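Local coordinates for ankyrin repeat domain-containing protein EMB506, chloroplastic (Arabidopsis thaliana, PDB 6JD6) that takes part in the initial differentiation of the proplastid during embryo development and is required for correct cotyledon, true leaf and cauline leaf margin development, at residues Ala159-Leu164 against Leu191-Leu196; Asp175-Gly178 against His183-Val186; His216-Val219 against Asp225-Lys228. All blocks are in the same frame, centred on the assembly; numbering follows the deposited sequence.

In the fold
All three contacts lie in a run of consecutive ankyrin repeats but join different elements. Contact 1 packs the second helices of ANK 2 and ANK 3 side by side. Contact 2 ties a loop turn to the first helix of ANK 3, and contact 3 packs the two helices of ANK 4 against each other. Contacts 2 and 3 are buried, whereas contact 1 is only partly so. The chemistry follows: contact 2 is polar and centred on a tyrosine-aspartate bond, while contact 1 rests on isoleucine, leucine, serine and threonine, and contact 3 on alanine, valine, isoleucine and threonine. Ala185 of contact 2 packs on Thr193 of contact 1, and Val186 on Ala218 of contact 3.

Contact 1 of 3, residues Ala159-Leu164 against Leu191-Leu196; sequences AVISHL and LQTVKL. With SO4 (sulfate ion), chain I.
The imidazole of His163, the flat group of this contact, meets a sulfate ion at its edge: sulfate O3 lies in the ring plane, and O4 near it accepts a nearly straight bond from ND1 (2.9 Å, N-H...O 166°). The ring belongs to the second helix of ANK 2, which stands beside the equivalent helix of ANK 3 in the ankyrin solenoid; it takes no part in the packing between the helices and lies against Ile125 of helix 125-133. Its other nitrogen, NE2, is hydrogen-bonded to OD1 of Asp129, so both nitrogens are held and the ring cannot turn freely; a carboxylate and a sulfate on the two sides are consistent with a cationic imidazole. Arg166 NE also binds the ion, which probably came from the crystallisation liquor. Replacing His163 by a leucine would probably leave Asp129 and the sulfate each without this donor and so weaken the tie to helix 125-133.

Between the two helices the contact is small and largely aliphatic. Ile161, buried and branched, crosses Thr193 at about a right angle. With CG2 opposite the backbone N (chi1 of -68° for CG1), it sets CG2 3.9 Å from Thr193 CG2 and CD1 3.8 Å from Thr193 OG1. Thr193 suits this place because its methyl packs while its hydroxyl bonds to OE1 of Glu158, at the start of helix 158-166. Serine keeps the neighbouring spot slim: Leu196, its CG trans to the backbone N, extends CD2 to 3.7 Å from CB of Ser162.

Contact 2 of 3, residues Asp175-Gly178 against His183-Val186; sequences DRDG and HYAV
The turn at the tip of the loop leading into the first helix of ANK 3 is fastened to that helix by Asp175 and Tyr184. Asp175-Gly178 form a type I beta turn, closed by the bond from Gly178 N to Asp175 O; the positive phi of Gly178 (79°) favours glycine. Asp175 CG sits between its own N and carbonyl carbon (chi1 68°), which folds the carboxylate back over the turn. There OD1 accepts from Asp177 N at 2.9 Å, an Asx turn, met from above the carboxylate plane, and from Ala179 N. The second oxygen, OD2, receives the hydroxyl of Tyr184 in a very short bond (OH to OD2 2.5 Å). OD2 lies in the plane of the tyrosine ring at its edge, with the carboxylate turned 66° from that plane, and Gln146 NE2 also binds it. Tyrosine has the length to span from helix to turn. Asp177 makes a salt bridge, and Tyr184 OH a hydrogen bond, to basic side chains of another protein chain. His183, its CE1 3.8 Å from Gly178 O, bonds through ND1 to Ala180 N and NE2 to Trp212 O; it is the histidine of the TPLH motif typical of ankyrin repeats.

Contact 3 of 3, residues His216-Val219 against Asp225-Lys228; sequences HIAV and DITK. With SO4 (sulfate ion), chain C.
Apolar packing comes first where Ala218 meets Ile226 and Thr227, inside the helix-turn-helix of ANK 4. The helices come close, 5.3 Å between the CA atoms of Ala218 and Thr227, and a residue as small as alanine suits so tight a crossing. Ala218 CB points at the partner helix and rests 4.0 Å from CG2 of Ile226. Alongside, Val219 and Thr227 cross obliquely, methyl against methyl, with CG2 of Val219 at 4.1 Å from CG2 of Thr227.

The second kind of contact is polar against apolar. The hydroxyl of Thr227 lies against the neighbouring helix, where OG1 is 3.6 Å from Ala218 CB and 3.9 Å from Val219 CG2. With OG1 opposite the carbonyl carbon (chi1 -65°), it also reaches back to the carbonyl oxygen of Asn223, one turn earlier, in a hydrogen bond. That bond satisfies a hydroxyl otherwise set among methyl groups, which is why threonine fits this buried place.

An anion forms the third group. A sulfate, probably from the crystallisation liquor, receives the backbone N of Asp225 on its O2 (3.0 Å, N-H...O 161°), and Arg224 N binds it too. These are amides at the start of helix 224-232, where the helix dipole would favour a negative charge. The side chain of Asp225 lies close by, its CG 3.4 Å from the same O2.

The chemistry implies a close fit of small aliphatic groups, with the hydroxyl of Thr227 satisfied by the carbonyl of Asn223, just before its helix begins.

Contact 1 of 3, residues Ala159-Leu164 against Leu191-Leu196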
loop_
_atom_site.group_PDB
_atom_site.type_symbol
_atom_site.label_atom_id
_atom_site.label_comp_id
_atom_site.label_asym_id
_atom_site.label_seq_id
_atom_site.Cartn_x
_atom_site.Cartn_y
_atom_site.Cartn_z
ATOM N N ALA A 159 8.693 6.533 -7.807
ATOM C CA ALA A 159 9.248 7.885 -7.880
ATOM C C ALA A 159 9.231 8.568 -6.511
ATOM O O ALA A 159 10.128 9.343 -6.180
ATOM C CB ALA A 159 8.496 8.721 -8.902
ATOM N N VAL A 160 8.198 8.280 -5.725
ATOM C CA VAL A 160 8.096 8.789 -4.362
ATOM C C VAL A 160 9.128 8.097 -3.469
ATOM O O VAL A 160 9.787 8.740 -2.648
ATOM C CB VAL A 160 6.675 8.574 -3.796
ATOM C CG1 VAL A 160 6.627 8.894 -2.312
ATOM C CG2 VAL A 160 5.669 9.427 -4.563
ATOM N N ILE A 161 9.269 6.786 -3.649
ATOM C CA ILE A 161 10.262 6.002 -2.920
ATOM C C ILE A 161 11.667 6.583 -3.068
ATOM O O ILE A 161 12.336 6.864 -2.074
ATOM C CB ILE A 161 10.262 4.535 -3.390
ATOM C CG1 ILE A 161 8.956 3.856 -2.973
ATOM C CG2 ILE A 161 11.473 3.790 -2.828
ATOM C CD1 ILE A 161 8.623 2.610 -3.778
ATOM N N SER A 162 12.104 6.782 -4.307
ATOM C CA SER A 162 13.446 7.289 -4.559
ATOM C C SER A 162 13.624 8.717 -4.038
ATOM O O SER A 162 14.712 9.089 -3.601
ATOM C CB SER A 162 13.787 7.213 -6.048
ATOM O OG SER A 162 12.966 8.081 -6.804
ATOM N N HIS A 163 12.555 9.508 -4.085
ATOM C CA HIS A 163 12.590 10.865 -3.547
ATOM C C HIS A 163 12.844 10.848 -2.043
ATOM O O HIS A 163 13.699 11.574 -1.543
ATOM C CB HIS A 163 11.280 11.606 -3.837
ATOM C CG HIS A 163 11.210 12.965 -3.213
ATOM N ND1 HIS A 163 11.752 14.085 -3.804
ATOM C CD2 HIS A 163 10.678 13.383 -2.040
ATOM C CE1 HIS A 163 11.552 15.135 -3.029
ATOM N NE2 HIS A 163 10.902 14.736 -1.950
ATOM N N LEU A 164 12.088 10.016 -1.331
ATOM C CA LEU A 164 12.228 9.870 0.117
ATOM C C LEU A 164 13.634 9.432 0.515
ATOM O O LEU A 164 14.210 9.964 1.463
ATOM C CB LEU A 164 11.205 8.867 0.655
ATOM C CG LEU A 164 9.751 9.338 0.724
ATOM C CD1 LEU A 164 8.826 8.180 1.078
ATOM C CD2 LEU A 164 9.616 10.460 1.737
ATOM N N LEU A 191 11.400 -4.594 -8.561
ATOM C CA LEU A 191 12.806 -4.881 -8.836
ATOM C C LEU A 191 13.714 -3.643 -8.783
ATOM O O LEU A 191 14.824 -3.707 -8.254
ATOM C CB LEU A 191 12.951 -5.590 -10.189
ATOM C CG LEU A 191 14.366 -5.933 -10.671
ATOM C CD1 LEU A 191 15.073 -6.869 -9.699
ATOM C CD2 LEU A 191 14.329 -6.544 -12.067
ATOM N N GLN A 192 13.248 -2.524 -9.326
ATOM C CA GLN A 192 14.071 -1.317 -9.356
ATOM C C GLN A 192 14.255 -0.736 -7.959
ATOM O O GLN A 192 15.312 -0.202 -7.637
ATOM C CB GLN A 192 13.485 -0.268 -10.308
ATOM C CG GLN A 192 13.472 -0.706 -11.764
ATOM C CD GLN A 192 14.846 -1.120 -12.265
ATOM O OE1 GLN A 192 15.053 -2.266 -12.669
ATOM N NE2 GLN A 192 15.793 -0.185 -12.245
ATOM N N THR A 193 13.220 -0.848 -7.134
ATOM C CA THR A 193 13.298 -0.420 -5.742
ATOM C C THR A 193 14.258 -1.310 -4.953
ATOM O O THR A 193 15.032 -0.826 -4.125
ATOM C CB THR A 193 11.903 -0.413 -5.086
ATOM O OG1 THR A 193 11.073 0.535 -5.768
ATOM C CG2 THR A 193 11.990 -0.033 -3.612
ATOM N N VAL A 194 14.212 -2.611 -5.224
ATOM C CA VAL A 194 15.144 -3.556 -4.613
ATOM C C VAL A 194 16.594 -3.188 -4.937
ATOM O O VAL A 194 17.438 -3.118 -4.042
ATOM C CB VAL A 194 14.857 -5.007 -5.063
ATOM C CG1 VAL A 194 15.977 -5.943 -4.623
ATOM C CG2 VAL A 194 13.512 -5.481 -4.519
ATOM N N LYS A 195 16.874 -2.940 -6.215
ATOM C CA LYS A 195 18.206 -2.523 -6.646
ATOM C C LYS A 195 18.626 -1.210 -5.992
ATOM O O LYS A 195 19.786 -1.031 -5.627
ATOM C CB LYS A 195 18.259 -2.360 -8.169
ATOM C CG LYS A 195 18.131 -3.652 -8.957
ATOM C CD LYS A 195 18.157 -3.366 -10.454
ATOM C CE LYS A 195 18.091 -4.644 -11.267
ATOM N NZ LYS A 195 18.107 -4.380 -12.731
ATOM N N LEU A 196 17.679 -0.288 -5.861
ATOM C CA LEU A 196 17.960 0.997 -5.237
ATOM C C LEU A 196 18.292 0.842 -3.751
ATOM O O LEU A 196 19.179 1.523 -3.236
ATOM C CB LEU A 196 16.780 1.953 -5.425
ATOM C CG LEU A 196 16.969 3.375 -4.897
ATOM C CD1 LEU A 196 18.242 3.998 -5.458
ATOM C CD2 LEU A 196 15.762 4.225 -5.249
HETATM S S SO4 I . 14.194 15.399 -5.915
HETATM O O1 SO4 I . 15.094 15.656 -7.035
HETATM O O2 SO4 I . 14.909 14.664 -4.874
HETATM O O3 SO4 I . 13.719 16.671 -5.377
HETATM O O4 SO4 I . 13.056 14.607 -6.374
#

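Contact 2 of 3, residues Asp175-Gly178 against His183-Val186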
loop_
_atom_site.group_PDB
_atom_site.type_symbol
_atom_site.label_atom_id
_atom_site.label_comp_id
_atom_site.label_asym_id
_atom_site.label_seq_id
_atom_site.Cartn_x
_atom_site.Cartn_y
_atom_site.Cartn_z
ATOM N N ASP A 175 9.120 -2.338 10.870
ATOM C CA ASP A 175 7.845 -1.946 11.453
ATOM C C ASP A 175 7.411 -2.894 12.572
ATOM O O ASP A 175 8.205 -3.709 13.055
ATOM C CB ASP A 175 6.747 -1.757 10.385
ATOM C CG ASP A 175 6.325 -3.058 9.699
ATOM O OD1 ASP A 175 6.644 -4.167 10.184
ATOM O OD2 ASP A 175 5.641 -2.960 8.657
ATOM N N ARG A 176 6.149 -2.779 12.966
ATOM C CA ARG A 176 5.588 -3.534 14.084
ATOM C C ARG A 176 5.709 -5.040 13.878
ATOM O O ARG A 176 5.867 -5.799 14.832
ATOM C CB ARG A 176 4.116 -3.150 14.258
ATOM C CG ARG A 176 3.390 -3.915 15.339
ATOM C CD ARG A 176 1.894 -3.648 15.286
ATOM N NE ARG A 176 1.198 -4.380 16.338
ATOM C CZ ARG A 176 -0.094 -4.253 16.607
ATOM N NH1 ARG A 176 -0.838 -3.413 15.899
ATOM N NH2 ARG A 176 -0.636 -4.966 17.584
ATOM N N ASP A 177 5.636 -5.467 12.622
ATOM C CA ASP A 177 5.710 -6.883 12.287
ATOM C C ASP A 177 7.155 -7.319 12.016
ATOM O O ASP A 177 7.407 -8.458 11.622
ATOM C CB ASP A 177 4.823 -7.184 11.071
ATOM C CG ASP A 177 3.356 -6.812 11.303
ATOM O OD1 ASP A 177 2.818 -7.140 12.385
ATOM O OD2 ASP A 177 2.744 -6.187 10.403
ATOM N N GLY A 178 8.100 -6.411 12.240
ATOM C CA GLY A 178 9.507 -6.700 12.004
ATOM C C GLY A 178 9.871 -6.599 10.532
ATOM O O GLY A 178 10.936 -7.050 10.113
ATOM N N HIS A 183 11.715 -5.999 2.662
ATOM C CA HIS A 183 10.665 -7.026 2.702
ATOM C C HIS A 183 9.506 -6.643 1.773
ATOM O O HIS A 183 9.057 -7.435 0.942
ATOM C CB HIS A 183 10.101 -7.183 4.121
ATOM C CG HIS A 183 10.931 -8.030 5.038
ATOM N ND1 HIS A 183 11.499 -7.535 6.194
ATOM C CD2 HIS A 183 11.247 -9.347 5.000
ATOM C CE1 HIS A 183 12.150 -8.503 6.814
ATOM N NE2 HIS A 183 12.015 -9.613 6.110
ATOM N N TYR A 184 9.018 -5.419 1.926
ATOM C CA TYR A 184 7.864 -4.968 1.154
ATOM C C TYR A 184 8.182 -4.752 -0.323
ATOM O O TYR A 184 7.334 -4.983 -1.181
ATOM C CB TYR A 184 7.265 -3.696 1.766
ATOM C CG TYR A 184 6.617 -3.909 3.116
ATOM C CD1 TYR A 184 5.524 -4.750 3.259
ATOM C CD2 TYR A 184 7.083 -3.244 4.245
ATOM C CE1 TYR A 184 4.922 -4.937 4.494
ATOM C CE2 TYR A 184 6.491 -3.426 5.480
ATOM C CZ TYR A 184 5.412 -4.273 5.598
ATOM O OH TYR A 184 4.818 -4.451 6.829
ATOM N N ALA A 185 9.395 -4.300 -0.622
ATOM C CA ALA A 185 9.802 -4.096 -2.009
ATOM C C ALA A 185 9.817 -5.430 -2.744
ATOM O O ALA A 185 9.452 -5.522 -3.918
ATOM C CB ALA A 185 11.173 -3.431 -2.075
ATOM N N VAL A 186 10.242 -6.468 -2.038
ATOM C CA VAL A 186 10.205 -7.808 -2.589
ATOM C C VAL A 186 8.759 -8.308 -2.738
ATOM O O VAL A 186 8.399 -8.853 -3.783
ATOM C CB VAL A 186 11.040 -8.778 -1.739
ATOM C CG1 VAL A 186 10.793 -10.199 -2.176
ATOM C CG2 VAL A 186 12.526 -8.424 -1.856
#

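Contact 3 of 3, residues His216-Val219 against Asp225-Lys228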
loop_
_atom_site.group_PDB
_atom_site.type_symbol
_atom_site.label_atom_id
_atom_site.label_comp_id
_atom_site.label_asym_id
_atom_site.label_seq_id
_atom_site.Cartn_x
_atom_site.Cartn_y
_atom_site.Cartn_z
ATOM N N HIS A 216 12.886 -15.431 1.413
ATOM C CA HIS A 216 11.663 -16.211 1.626
ATOM C C HIS A 216 10.486 -15.629 0.836
ATOM O O HIS A 216 9.770 -16.351 0.140
ATOM C CB HIS A 216 11.298 -16.275 3.121
ATOM C CG HIS A 216 12.202 -17.154 3.934
ATOM N ND1 HIS A 216 13.104 -16.651 4.849
ATOM C CD2 HIS A 216 12.334 -18.500 3.978
ATOM C CE1 HIS A 216 13.757 -17.652 5.416
ATOM N NE2 HIS A 216 13.311 -18.785 4.906
ATOM N N ILE A 217 10.289 -14.320 0.953
ATOM C CA ILE A 217 9.197 -13.653 0.256
ATOM C C ILE A 217 9.382 -13.691 -1.266
ATOM O O ILE A 217 8.417 -13.872 -2.009
ATOM C CB ILE A 217 9.043 -12.186 0.715
ATOM C CG1 ILE A 217 8.907 -12.112 2.237
ATOM C CG2 ILE A 217 7.838 -11.535 0.040
ATOM C CD1 ILE A 217 8.833 -10.688 2.762
ATOM N N ALA A 218 10.621 -13.522 -1.723
ATOM C CA ALA A 218 10.920 -13.562 -3.154
ATOM C C ALA A 218 10.509 -14.899 -3.758
ATOM O O ALA A 218 9.834 -14.954 -4.788
ATOM C CB ALA A 218 12.402 -13.297 -3.400
ATOM N N VAL A 219 10.917 -15.977 -3.101
ATOM C CA VAL A 219 10.549 -17.322 -3.523
ATOM C C VAL A 219 9.031 -17.557 -3.433
ATOM O O VAL A 219 8.437 -18.178 -4.313
ATOM C CB VAL A 219 11.320 -18.375 -2.707
ATOM C CG1 VAL A 219 10.888 -19.769 -3.092
ATOM C CG2 VAL A 219 12.824 -18.205 -2.927
ATOM N N ASP A 225 13.777 -13.369 -11.140
ATOM C CA ASP A 225 14.700 -12.233 -11.216
ATOM C C ASP A 225 15.069 -11.674 -9.843
ATOM O O ASP A 225 16.238 -11.412 -9.566
ATOM C CB ASP A 225 14.126 -11.108 -12.082
ATOM C CG ASP A 225 14.201 -11.416 -13.560
ATOM O OD1 ASP A 225 14.932 -12.355 -13.938
ATOM O OD2 ASP A 225 13.534 -10.709 -14.346
ATOM N N ILE A 226 14.067 -11.485 -8.991
ATOM C CA ILE A 226 14.306 -10.921 -7.666
ATOM C C ILE A 226 14.982 -11.925 -6.728
ATOM O O ILE A 226 15.864 -11.557 -5.949
ATOM C CB ILE A 226 13.012 -10.344 -7.060
ATOM C CG1 ILE A 226 12.604 -9.086 -7.838
ATOM C CG2 ILE A 226 13.202 -10.011 -5.586
ATOM C CD1 ILE A 226 11.283 -8.493 -7.402
ATOM N N THR A 227 14.587 -13.192 -6.821
ATOM C CA THR A 227 15.270 -14.256 -6.084
ATOM C C THR A 227 16.757 -14.268 -6.440
ATOM O O THR A 227 17.619 -14.307 -5.558
ATOM C CB THR A 227 14.653 -15.644 -6.372
ATOM O OG1 THR A 227 13.305 -15.687 -5.884
ATOM C CG2 THR A 227 15.464 -16.754 -5.696
ATOM N N LYS A 228 17.050 -14.210 -7.735
ATOM C CA LYS A 228 18.429 -14.237 -8.211
ATOM C C LYS A 228 19.232 -13.030 -7.740
ATOM O O LYS A 228 20.380 -13.163 -7.317
ATOM C CB LYS A 228 18.482 -14.321 -9.739
ATOM C CG LYS A 228 19.898 -14.255 -10.297
ATOM C CD LYS A 228 19.949 -14.601 -11.778
ATOM C CE LYS A 228 21.387 -14.647 -12.272
ATOM N NZ LYS A 228 21.493 -15.157 -13.672
HETATM S S SO4 C . 10.188 -14.020 -13.282
HETATM O O1 SO4 C . 10.076 -14.351 -14.700
HETATM O O2 SO4 C . 11.453 -13.332 -13.036
HETATM O O3 SO4 C . 9.092 -13.139 -12.894
HETATM O O4 SO4 C . 10.104 -15.251 -12.501
#